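Local coordinates for protein TRAP dicarboxylate transporter, DctP subunit (Chromohalobacter salexigens, PDB 4P1L) that binds D-glucuronate in the periplasm and probably delivers it to a tripartite ATP-independent periplasmic (TRAP) transport system for import into the cytoplasm, at residues 28-33 with 61-66; 36-41 with 263-268; 43-48 with 256-261; 85-90 with 235-240. One frame throughout, in Å; residues are numbered along the deposited sequence.

Contact 1 (28-33 with 61-66); sequences GWNIHP and VYHNAV. With BDP (beta-D-glucopyranuronic acid), chain C.
Gly28 and Trp29 pair with Val61 and Tyr62 as the two parallel strands of a beta-alpha-beta unit, with helix 37-52 as the connection. Beyond the strand ends the two segments stay bonded, and 28-33 runs on into the sugar site. Tyr62 N donates to Gly28 O, and Tyr62 O accepts from Asn30 N. Ala65 N then reaches Asn30 O at 3.0 Å, and Asn64 N bonds His32 O at 2.9 Å. These last two donors belong to a type I' turn, His63 to Val66.

The Asn30 side chain works in two directions. Its CG lies anti to the backbone N (chi1 176°), which carries the amide beside the His63 ring. Amide and ring are steeply turned against each other (76°). ND2 donates to His63 ND1 at 3.0 Å, in the ring plane and nearly straight (165°). OD1 accepts from His32 N at 3.2 Å, an Asx turn in which the N-H comes from above the amide's carbonyl plane. On the far side of the imidazole, NE2 is bonded to Glu43 of helix 37-52. Ala65 CB packs on Ile31 CG1 at 4.1 Å, and Ile31 CD1 lies 3.4 Å from O4 of the glucuronate. His32 NE2 donates to the sugar O2 at 2.9 Å, with the hydroxyl at the ring edge. The Tyr36 ring stacks on His32.

Because ND1 of His63 accepts from an amide, its proton probably sits on NE2, facing Glu43. Asn30 OD1 holds the backbone N of sugar-binding His32, which makes Asn30 a second-shell residue. It ties the turn that carries His32 to segment 61-66.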
# COMPACT_ATOMS: atom_id res chain seq x y z
N GLY A 28 -5.88 2.45 -17.22
CA GLY A 28 -5.67 2.30 -15.80
C GLY A 28 -4.34 1.66 -15.49
O GLY A 28 -3.74 0.96 -16.33
N TRP A 29 -3.90 1.88 -14.25
CA TRP A 29 -2.54 1.53 -13.84
C TRP A 29 -2.56 0.58 -12.66
O TRP A 29 -3.31 0.77 -11.69
CB TRP A 29 -1.80 2.82 -13.45
CG TRP A 29 -0.35 2.66 -13.05
CD1 TRP A 29 0.73 2.79 -13.88
CD2 TRP A 29 0.17 2.38 -11.76
NE1 TRP A 29 1.89 2.60 -13.18
CE2 TRP A 29 1.58 2.33 -11.87
CE3 TRP A 29 -0.41 2.14 -10.50
CZ2 TRP A 29 2.41 2.07 -10.79
CZ3 TRP A 29 0.43 1.88 -9.42
CH2 TRP A 29 1.82 1.86 -9.58
N ASN A 30 -1.73 -0.45 -12.74
CA ASN A 30 -1.47 -1.36 -11.62
C ASN A 30 0.01 -1.70 -11.65
O ASN A 30 0.55 -1.97 -12.73
CB ASN A 30 -2.33 -2.61 -11.80
CG ASN A 30 -2.09 -3.65 -10.77
OD1 ASN A 30 -1.71 -3.36 -9.62
ND2 ASN A 30 -2.40 -4.89 -11.13
N ILE A 31 0.68 -1.67 -10.50
CA ILE A 31 2.09 -2.01 -10.44
C ILE A 31 2.32 -3.54 -10.48
O ILE A 31 3.40 -4.01 -10.88
CB ILE A 31 2.77 -1.40 -9.17
CG1 ILE A 31 4.29 -1.53 -9.22
CG2 ILE A 31 2.26 -2.04 -7.86
CD1 ILE A 31 5.03 -0.56 -8.29
N HIS A 32 1.31 -4.31 -10.04
CA HIS A 32 1.45 -5.76 -9.84
C HIS A 32 1.14 -6.54 -11.12
O HIS A 32 0.60 -5.98 -12.09
CB HIS A 32 0.52 -6.25 -8.72
CG HIS A 32 0.80 -5.62 -7.38
ND1 HIS A 32 1.85 -6.02 -6.59
CD2 HIS A 32 0.16 -4.63 -6.70
CE1 HIS A 32 1.87 -5.29 -5.48
NE2 HIS A 32 0.85 -4.45 -5.53
N PRO A 33 1.48 -7.84 -11.14
CA PRO A 33 1.07 -8.67 -12.29
C PRO A 33 -0.46 -8.80 -12.37
O PRO A 33 -1.14 -8.62 -11.34
CB PRO A 33 1.70 -10.02 -11.98
CG PRO A 33 2.80 -9.74 -10.99
CD PRO A 33 2.34 -8.57 -10.19
N VAL A 61 -6.83 -2.12 -18.26
CA VAL A 61 -5.83 -2.08 -17.19
C VAL A 61 -4.45 -2.43 -17.75
O VAL A 61 -4.29 -3.43 -18.45
CB VAL A 61 -6.16 -3.04 -16.03
CG1 VAL A 61 -5.14 -2.87 -14.90
CG2 VAL A 61 -7.58 -2.80 -15.54
N TYR A 62 -3.48 -1.58 -17.46
CA TYR A 62 -2.09 -1.86 -17.77
C TYR A 62 -1.39 -2.30 -16.48
O TYR A 62 -1.13 -1.50 -15.60
CB TYR A 62 -1.41 -0.63 -18.36
CG TYR A 62 -1.86 -0.34 -19.78
CD1 TYR A 62 -3.07 0.29 -20.05
CD2 TYR A 62 -1.07 -0.71 -20.87
CE1 TYR A 62 -3.47 0.55 -21.39
CE2 TYR A 62 -1.45 -0.46 -22.17
CZ TYR A 62 -2.64 0.17 -22.43
OH TYR A 62 -3.00 0.40 -23.74
N HIS A 63 -1.09 -3.58 -16.40
CA HIS A 63 -0.41 -4.14 -15.25
C HIS A 63 1.11 -4.02 -15.35
O HIS A 63 1.63 -3.51 -16.35
CB HIS A 63 -0.79 -5.62 -15.12
CG HIS A 63 -2.25 -5.86 -15.09
ND1 HIS A 63 -2.96 -5.88 -13.91
CD2 HIS A 63 -3.14 -6.11 -16.07
CE1 HIS A 63 -4.23 -6.10 -14.16
NE2 HIS A 63 -4.36 -6.27 -15.47
N ASN A 64 1.80 -4.48 -14.31
CA ASN A 64 3.25 -4.52 -14.27
C ASN A 64 3.93 -3.15 -14.39
O ASN A 64 5.10 -3.07 -14.78
CB ASN A 64 3.79 -5.42 -15.40
CG ASN A 64 3.38 -6.88 -15.25
OD1 ASN A 64 2.83 -7.50 -16.19
ND2 ASN A 64 3.64 -7.45 -14.08
N ALA A 65 3.23 -2.09 -14.03
CA ALA A 65 3.78 -0.75 -14.13
C ALA A 65 4.28 -0.44 -15.55
O ALA A 65 5.14 0.42 -15.72
CB ALA A 65 4.91 -0.55 -13.11
N VAL A 66 3.73 -1.13 -16.54
CA VAL A 66 4.03 -0.86 -17.95
C VAL A 66 3.99 0.64 -18.28
O VAL A 66 4.77 1.14 -19.08
CB VAL A 66 3.03 -1.59 -18.85
CG1 VAL A 66 3.08 -1.06 -20.27
CG2 VAL A 66 3.31 -3.09 -18.83
C1 BDP C . 3.16 -3.32 -2.27
C2 BDP C . 2.15 -2.32 -2.81
C3 BDP C . 2.66 -1.74 -4.07
C4 BDP C . 3.96 -1.08 -3.77
C5 BDP C . 4.97 -2.09 -3.17
C6 BDP C . 6.31 -1.45 -2.81
O2 BDP C . 0.96 -3.05 -3.05
O3 BDP C . 1.67 -0.65 -4.47
O4 BDP C . 4.51 -0.50 -4.97
O5 BDP C . 4.42 -2.66 -2.03
O6A BDP C . 6.91 -1.93 -1.79
O1 BDP C . 2.72 -3.83 -1.06
O6B BDP C . 6.80 -0.57 -3.54
O HOH W 1 4.91 -6.24 -11.06

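Contact 2 (36-41 with 263-268); sequences YPNGKA and KEQRAL
Ala41 CB meets Gln265 CB at 3.5 Å, the closest carbon contact between 36-41 and 263-268. Helix 37-52 and helix 248-282 run roughly antiparallel at this point, with the axes of 37-41 and 263-268 approaching to 8.7 Å at 151°. Leu268 lies between Pro37 and Lys40. Its CD1 lies against Lys40 CB at 3.7 Å, and its CB faces Pro37 CB at 4.1 Å.

The polar link is one amide-to-amide bond. Gln265 NE2 donates to Asn38 OD1 at 3.1 Å, and the bond is moderately bent. The two side chains lie alongside each other and point the same way, but their amide planes are almost perpendicular (87°). NE2 sits above the Asn38 carbonyl plane, off its lone pairs. A bend at chi2 of Gln265 (-90°) turns the amide alongside that of Asn38.

Further out, Gln265 OE1 accepts from the backbone N of Gly142, and Phe141 of strand 135-141 packs on Asn38, Ala41 and Gln265. Asn38 ND2 donates to Asn86 OD1. Asn38 also touches His32, a sugar-binding residue, so it stands in the second shell of the site.

A leucine in place of Gln265 would probably leave Asn38 OD1 and the Gly142 N-H without these partners, and the Asn38 amide less firmly fixed in rotation. Both ends of the Gln265 amide are used, and both ends of the Asn38 amide. The bonds run in sequence from Gln265 to Asn38 to Asn86, and Glu234, a sugar-binding residue, stands next to Asn86.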
# COMPACT_ATOMS: atom_id res chain seq x y z
N TYR A 36 -2.11 -11.04 -9.64
CA TYR A 36 -2.08 -10.61 -8.25
C TYR A 36 -3.51 -10.26 -7.82
O TYR A 36 -4.31 -9.86 -8.64
CB TYR A 36 -1.19 -9.38 -8.19
CG TYR A 36 -0.71 -8.97 -6.82
CD1 TYR A 36 0.33 -9.63 -6.22
CD2 TYR A 36 -1.27 -7.87 -6.18
CE1 TYR A 36 0.82 -9.24 -4.98
CE2 TYR A 36 -0.79 -7.44 -4.91
CZ TYR A 36 0.27 -8.14 -4.34
OH TYR A 36 0.78 -7.78 -3.12
N PRO A 37 -3.85 -10.39 -6.52
CA PRO A 37 -5.22 -10.07 -6.14
C PRO A 37 -5.71 -8.71 -6.65
O PRO A 37 -6.84 -8.64 -7.15
CB PRO A 37 -5.16 -10.08 -4.62
CG PRO A 37 -4.13 -11.14 -4.34
CD PRO A 37 -3.09 -10.96 -5.40
N ASN A 38 -4.88 -7.67 -6.51
CA ASN A 38 -5.24 -6.35 -7.02
C ASN A 38 -5.49 -6.36 -8.52
O ASN A 38 -6.37 -5.65 -9.03
CB ASN A 38 -4.13 -5.33 -6.74
CG ASN A 38 -3.84 -5.17 -5.25
OD1 ASN A 38 -3.98 -6.10 -4.44
ND2 ASN A 38 -3.42 -3.98 -4.88
N GLY A 39 -4.71 -7.17 -9.25
CA GLY A 39 -4.83 -7.23 -10.71
C GLY A 39 -6.19 -7.80 -11.12
O GLY A 39 -6.90 -7.26 -11.95
N LYS A 40 -6.55 -8.92 -10.50
CA LYS A 40 -7.82 -9.55 -10.74
C LYS A 40 -8.99 -8.60 -10.47
O LYS A 40 -9.91 -8.51 -11.27
CB LYS A 40 -7.95 -10.81 -9.90
CG LYS A 40 -6.95 -11.92 -10.26
CD LYS A 40 -7.08 -13.09 -9.27
CE LYS A 40 -6.25 -14.29 -9.68
NZ LYS A 40 -6.17 -15.28 -8.58
N ALA A 41 -8.94 -7.89 -9.34
CA ALA A 41 -10.03 -7.01 -8.91
C ALA A 41 -10.19 -5.86 -9.90
O ALA A 41 -11.31 -5.43 -10.19
CB ALA A 41 -9.76 -6.46 -7.50
N LYS A 263 -14.66 -5.25 -2.66
CA LYS A 263 -15.14 -6.39 -1.89
C LYS A 263 -14.46 -7.68 -2.39
O LYS A 263 -14.05 -8.55 -1.60
CB LYS A 263 -16.67 -6.49 -1.99
CG LYS A 263 -17.28 -7.56 -1.10
CD LYS A 263 -18.79 -7.35 -0.91
CE LYS A 263 -19.49 -8.60 -0.38
NZ LYS A 263 -19.81 -9.58 -1.47
N GLU A 264 -14.33 -7.78 -3.71
CA GLU A 264 -13.70 -8.95 -4.34
C GLU A 264 -12.22 -8.98 -3.98
O GLU A 264 -11.68 -10.01 -3.58
CB GLU A 264 -13.86 -8.91 -5.86
CG GLU A 264 -13.16 -10.10 -6.53
CD GLU A 264 -13.15 -10.05 -8.05
OE1 GLU A 264 -13.59 -9.06 -8.64
OE2 GLU A 264 -12.69 -11.03 -8.66
N GLN A 265 -11.56 -7.83 -4.14
CA GLN A 265 -10.14 -7.73 -3.84
C GLN A 265 -9.82 -8.18 -2.41
O GLN A 265 -8.82 -8.84 -2.17
CB GLN A 265 -9.64 -6.31 -4.04
CG GLN A 265 -8.13 -6.20 -3.93
CD GLN A 265 -7.61 -5.91 -2.53
OE1 GLN A 265 -8.34 -5.51 -1.63
NE2 GLN A 265 -6.33 -6.11 -2.35
N ARG A 266 -10.66 -7.80 -1.45
CA ARG A 266 -10.37 -8.16 -0.05
C ARG A 266 -10.52 -9.67 0.20
O ARG A 266 -9.75 -10.26 0.95
CB ARG A 266 -11.25 -7.35 0.89
CG ARG A 266 -10.99 -5.85 0.79
CD ARG A 266 -11.94 -5.10 1.69
NE ARG A 266 -11.91 -3.66 1.46
CZ ARG A 266 -12.60 -2.79 2.18
NH1 ARG A 266 -13.33 -3.19 3.22
NH2 ARG A 266 -12.51 -1.51 1.90
N ALA A 267 -11.49 -10.29 -0.47
CA ALA A 267 -11.65 -11.73 -0.40
C ALA A 267 -10.47 -12.46 -1.06
O ALA A 267 -9.93 -13.41 -0.49
CB ALA A 267 -12.99 -12.17 -1.05
N LEU A 268 -10.10 -12.02 -2.27
CA LEU A 268 -8.95 -12.58 -2.99
C LEU A 268 -7.67 -12.39 -2.19
O LEU A 268 -6.77 -13.26 -2.18
CB LEU A 268 -8.77 -11.90 -4.34
CG LEU A 268 -9.86 -12.16 -5.37
CD1 LEU A 268 -9.61 -11.32 -6.64
CD2 LEU A 268 -9.93 -13.66 -5.69

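Contact 3 (43-48 with 256-261); sequences ESFAKE and EAAEDA
Helices 37-52 and 248-282 pack side by side here, their segments 43-48 and 256-261 running roughly antiparallel at 152° with 8.8 Å between axes. Small residues on the second helix, Ala257, Ala258 and Ala261, are consistent with this close spacing. The Phe45 ring enters edge on. Its CD1 is 3.6 Å from Ala258 N, close to the ring plane. CE1 touches Ala258 CB at 3.8 Å, and Phe45 CB rests on Ala261 CB. With CG anti to the backbone N (chi1 169°), the ring also reaches Leu236 of strand 234-239, on which the helices pack.

Farther along, Glu48 stretches across Ala257, its CG 3.9 Å from Ala257 CB. Glu48 OE2 then lies 2.6 Å from Asp260 OD2, with the side chains crossing at about a right angle. A water donates to Glu48 OE1 and to Ala257 O, bridging the helices. An alanine at Glu48 would probably leave Asp260 OD2 without its close oxygen partner and the bridging water without one acceptor.

Lys52 is a long, weak ion partner of Glu48. With two acid oxygens this close, one of the two acids probably carries a proton.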
# COMPACT_ATOMS: atom_id res chain seq x y z
N GLU A 43 -9.43 -5.97 -13.14
CA GLU A 43 -10.01 -6.48 -14.39
C GLU A 43 -11.51 -6.64 -14.20
O GLU A 43 -12.29 -6.37 -15.11
CB GLU A 43 -9.36 -7.81 -14.81
CG GLU A 43 -7.92 -7.70 -15.28
CD GLU A 43 -7.76 -6.98 -16.62
OE1 GLU A 43 -8.79 -6.61 -17.23
OE2 GLU A 43 -6.58 -6.80 -17.04
N SER A 44 -11.93 -7.07 -13.00
CA SER A 44 -13.35 -7.17 -12.69
C SER A 44 -14.00 -5.80 -12.77
O SER A 44 -15.07 -5.65 -13.35
CB SER A 44 -13.57 -7.76 -11.30
OG SER A 44 -13.15 -9.11 -11.27
N PHE A 45 -13.34 -4.81 -12.19
CA PHE A 45 -13.83 -3.42 -12.26
C PHE A 45 -13.97 -2.99 -13.71
O PHE A 45 -14.99 -2.45 -14.13
CB PHE A 45 -12.86 -2.51 -11.51
CG PHE A 45 -13.09 -1.03 -11.71
CD1 PHE A 45 -14.18 -0.39 -11.12
CD2 PHE A 45 -12.19 -0.27 -12.44
CE1 PHE A 45 -14.37 0.95 -11.29
CE2 PHE A 45 -12.37 1.10 -12.59
CZ PHE A 45 -13.46 1.70 -12.03
N ALA A 46 -12.93 -3.24 -14.50
CA ALA A 46 -12.95 -2.83 -15.90
C ALA A 46 -14.14 -3.43 -16.64
O ALA A 46 -14.82 -2.75 -17.40
CB ALA A 46 -11.64 -3.22 -16.59
N LYS A 47 -14.38 -4.73 -16.43
CA LYS A 47 -15.51 -5.39 -17.08
C LYS A 47 -16.84 -4.82 -16.64
O LYS A 47 -17.72 -4.55 -17.46
CB LYS A 47 -15.49 -6.89 -16.82
CG LYS A 47 -14.36 -7.60 -17.50
CD LYS A 47 -14.23 -9.04 -16.98
CE LYS A 47 -13.24 -9.84 -17.84
NZ LYS A 47 -11.80 -9.57 -17.51
N GLU A 48 -17.00 -4.68 -15.32
CA GLU A 48 -18.27 -4.24 -14.76
C GLU A 48 -18.58 -2.81 -15.23
O GLU A 48 -19.72 -2.47 -15.56
CB GLU A 48 -18.24 -4.35 -13.24
CG GLU A 48 -19.59 -4.17 -12.59
CD GLU A 48 -19.58 -4.47 -11.10
OE1 GLU A 48 -18.75 -5.30 -10.68
OE2 GLU A 48 -20.39 -3.89 -10.36
N GLU A 256 -20.37 2.08 -8.04
CA GLU A 256 -20.84 0.74 -7.66
C GLU A 256 -19.85 -0.35 -8.09
O GLU A 256 -19.54 -1.25 -7.30
CB GLU A 256 -22.22 0.45 -8.23
CG GLU A 256 -22.79 -0.88 -7.74
CD GLU A 256 -24.18 -1.20 -8.30
OE1 GLU A 256 -24.73 -0.41 -9.10
OE2 GLU A 256 -24.72 -2.27 -7.91
N ALA A 257 -19.35 -0.28 -9.32
CA ALA A 257 -18.37 -1.25 -9.82
C ALA A 257 -17.11 -1.28 -8.95
O ALA A 257 -16.55 -2.34 -8.71
CB ALA A 257 -17.98 -0.92 -11.24
N ALA A 258 -16.67 -0.10 -8.51
CA ALA A 258 -15.46 0.02 -7.69
C ALA A 258 -15.66 -0.58 -6.30
O ALA A 258 -14.74 -1.20 -5.74
CB ALA A 258 -15.06 1.49 -7.57
N GLU A 259 -16.84 -0.36 -5.74
CA GLU A 259 -17.19 -0.93 -4.44
C GLU A 259 -17.22 -2.47 -4.53
O GLU A 259 -16.66 -3.14 -3.67
CB GLU A 259 -18.53 -0.35 -3.94
CG GLU A 259 -18.39 1.11 -3.52
CD GLU A 259 -19.72 1.85 -3.40
OE1 GLU A 259 -20.77 1.17 -3.42
OE2 GLU A 259 -19.70 3.10 -3.30
N ASP A 260 -17.86 -3.01 -5.57
CA ASP A 260 -17.86 -4.46 -5.79
C ASP A 260 -16.43 -5.00 -5.99
O ASP A 260 -16.06 -6.06 -5.47
CB ASP A 260 -18.72 -4.84 -7.01
CG ASP A 260 -20.19 -4.46 -6.85
OD1 ASP A 260 -20.63 -4.23 -5.70
OD2 ASP A 260 -20.91 -4.39 -7.88
N ALA A 261 -15.63 -4.30 -6.79
CA ALA A 261 -14.25 -4.71 -7.01
C ALA A 261 -13.42 -4.75 -5.72
O ALA A 261 -12.58 -5.65 -5.56
CB ALA A 261 -13.57 -3.82 -8.03
O HOH W 2 -16.31 -5.11 -10.17

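Contact 4 (85-90 with 235-240)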
# COMPACT_ATOMS: atom_id res chain seq x y z
N ALA A 85 -6.54 4.15 -11.47
CA ALA A 85 -5.40 3.45 -10.94
C ALA A 85 -5.69 2.89 -9.54
O ALA A 85 -6.58 3.36 -8.83
CB ALA A 85 -4.22 4.37 -10.90
N ASN A 86 -4.89 1.89 -9.20
CA ASN A 86 -4.77 1.34 -7.85
C ASN A 86 -3.44 1.86 -7.32
O ASN A 86 -2.37 1.47 -7.79
CB ASN A 86 -4.85 -0.19 -7.96
CG ASN A 86 -4.34 -0.93 -6.73
OD1 ASN A 86 -3.80 -2.02 -6.87
ND2 ASN A 86 -4.50 -0.36 -5.53
N PHE A 87 -3.51 2.79 -6.37
CA PHE A 87 -2.31 3.29 -5.73
C PHE A 87 -2.24 2.85 -4.27
O PHE A 87 -3.24 2.93 -3.55
CB PHE A 87 -2.27 4.82 -5.75
CG PHE A 87 -2.16 5.42 -7.11
CD1 PHE A 87 -1.21 4.97 -8.01
CD2 PHE A 87 -3.02 6.43 -7.50
CE1 PHE A 87 -1.11 5.51 -9.26
CE2 PHE A 87 -2.90 7.01 -8.76
CZ PHE A 87 -1.94 6.53 -9.64
N ASN A 88 -1.05 2.46 -3.84
CA ASN A 88 -0.74 2.36 -2.42
C ASN A 88 -0.66 3.77 -1.81
O ASN A 88 -0.12 4.72 -2.42
CB ASN A 88 0.57 1.60 -2.23
CG ASN A 88 0.85 1.27 -0.77
OD1 ASN A 88 1.41 2.09 -0.05
ND2 ASN A 88 0.49 0.07 -0.35
N MSE A 89 -1.22 3.92 -0.61
CA MSE A 89 -1.26 5.23 0.05
C MSE A 89 0.07 5.71 0.58
O MSE A 89 0.23 6.89 0.90
CB MSE A 89 -2.30 5.25 1.17
CG MSE A 89 -3.73 5.16 0.70
SE MSE A 89 -4.31 6.69 -0.44
CE MSE A 89 -5.00 7.81 1.01
N GLY A 90 1.05 4.81 0.69
CA GLY A 90 2.40 5.19 1.09
C GLY A 90 3.03 6.26 0.21
O GLY A 90 3.42 7.33 0.69
N CYS A 235 -5.98 2.78 -2.70
CA CYS A 235 -7.20 3.26 -3.31
C CYS A 235 -7.36 2.69 -4.69
O CYS A 235 -6.37 2.37 -5.36
CB CYS A 235 -7.24 4.78 -3.38
SG CYS A 235 -5.92 5.53 -4.37
N LEU A 236 -8.61 2.60 -5.12
CA LEU A 236 -8.99 2.53 -6.52
C LEU A 236 -9.54 3.91 -6.82
O LEU A 236 -10.55 4.31 -6.24
CB LEU A 236 -10.04 1.46 -6.77
CG LEU A 236 -10.70 1.43 -8.14
CD1 LEU A 236 -9.70 1.51 -9.26
CD2 LEU A 236 -11.53 0.17 -8.26
N CYS A 237 -8.83 4.68 -7.64
CA CYS A 237 -9.21 6.07 -7.90
C CYS A 237 -9.27 6.41 -9.40
O CYS A 237 -8.72 5.69 -10.25
CB CYS A 237 -8.24 7.02 -7.20
SG CYS A 237 -6.57 7.05 -7.91
N VAL A 238 -9.94 7.53 -9.69
CA VAL A 238 -10.10 8.04 -11.05
C VAL A 238 -9.56 9.49 -11.13
O VAL A 238 -9.73 10.26 -10.19
CB VAL A 238 -11.59 7.97 -11.48
CG1 VAL A 238 -11.83 8.64 -12.85
CG2 VAL A 238 -12.06 6.52 -11.51
N ALA A 239 -8.91 9.85 -12.23
CA ALA A 239 -8.56 11.25 -12.50
C ALA A 239 -9.82 12.15 -12.40
O ALA A 239 -10.87 11.86 -12.98
CB ALA A 239 -7.94 11.40 -13.88
N LYS A 240 -9.71 13.24 -11.66
CA LYS A 240 -10.86 14.13 -11.52
C LYS A 240 -11.40 14.57 -12.88
O LYS A 240 -12.60 14.63 -13.09
CB LYS A 240 -10.52 15.35 -10.67
CG LYS A 240 -11.74 16.29 -10.46
CD LYS A 240 -11.38 17.53 -9.62
CE LYS A 240 -11.12 17.16 -8.16
NZ LYS A 240 -11.42 18.29 -7.21
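Strands 84-88 and 234-239 are antiparallel neighbours in the five-stranded mixed sheet of the domain, their short axes 4.9 Å apart at 130°. Ala85 with Cys237 and Phe87 with Cys235 are hydrogen-bonded pairs. Asn86 with Leu236 is the non-hydrogen-bonded pair between them. Each hydrogen-bonded pair is closed by two backbone bonds, for example Cys237 N to Ala85 O at 2.9 Å.

On one face, Phe87 meets both cysteines. Chi1 of Phe87 (-65°) sets CG anti to its carbonyl carbon and brings the ring beside Cys237 SG. That sulfur is 3.6 Å from Phe87 CD2 and 4.7 Å from the ring centroid, an oblique sulfur-aromatic contact. Phe87 CB lies 4.0 Å from Cys235 SG. Ala85 CB covers the rim of one ring face, and helix 70-78 packs on the ring as well.

The other face carries Asn86 and Leu236. Asn86 OD1 is held by Asn38, and its ND2 donates to Glu234, a glucuronate-binding residue. Leu236 packs on Leu42 of helix 37-52.

At the strand end the chain enters the sugar pocket. Asn88 touches the glucuronate, and its ND2 also bonds Glu234. Asn88 OD1 accepts from Gly90 N at 2.8 Å, an Asx turn. Across the strands, Asn86 ND2 makes a weak bond to Cys235 O at 3.3 Å and 168°, beside the Phe87 N-H that the same oxygen accepts at 3.1 Å.

Overall arrangement
From the N terminus, strand 26-29 leads into helix 37-52 and back to strand 59-62, and contact 1 closes this first short loop. Contacts 2 and 3 start on that helix, within the loop, and end on helix 248-282, so both cross contact 1. Contact 3 nests within contact 2, since the antiparallel helices meet in reverse order. Contact 4 opens after contact 1 has closed and lies within the spans of contacts 2 and 3. It joins strands 84-88 and 234-239 in the sheet that contact 1 also reaches. Together they bind the early beta-alpha-beta unit to the late strand and long helix, and contacts 2 and 4 touch each other directly.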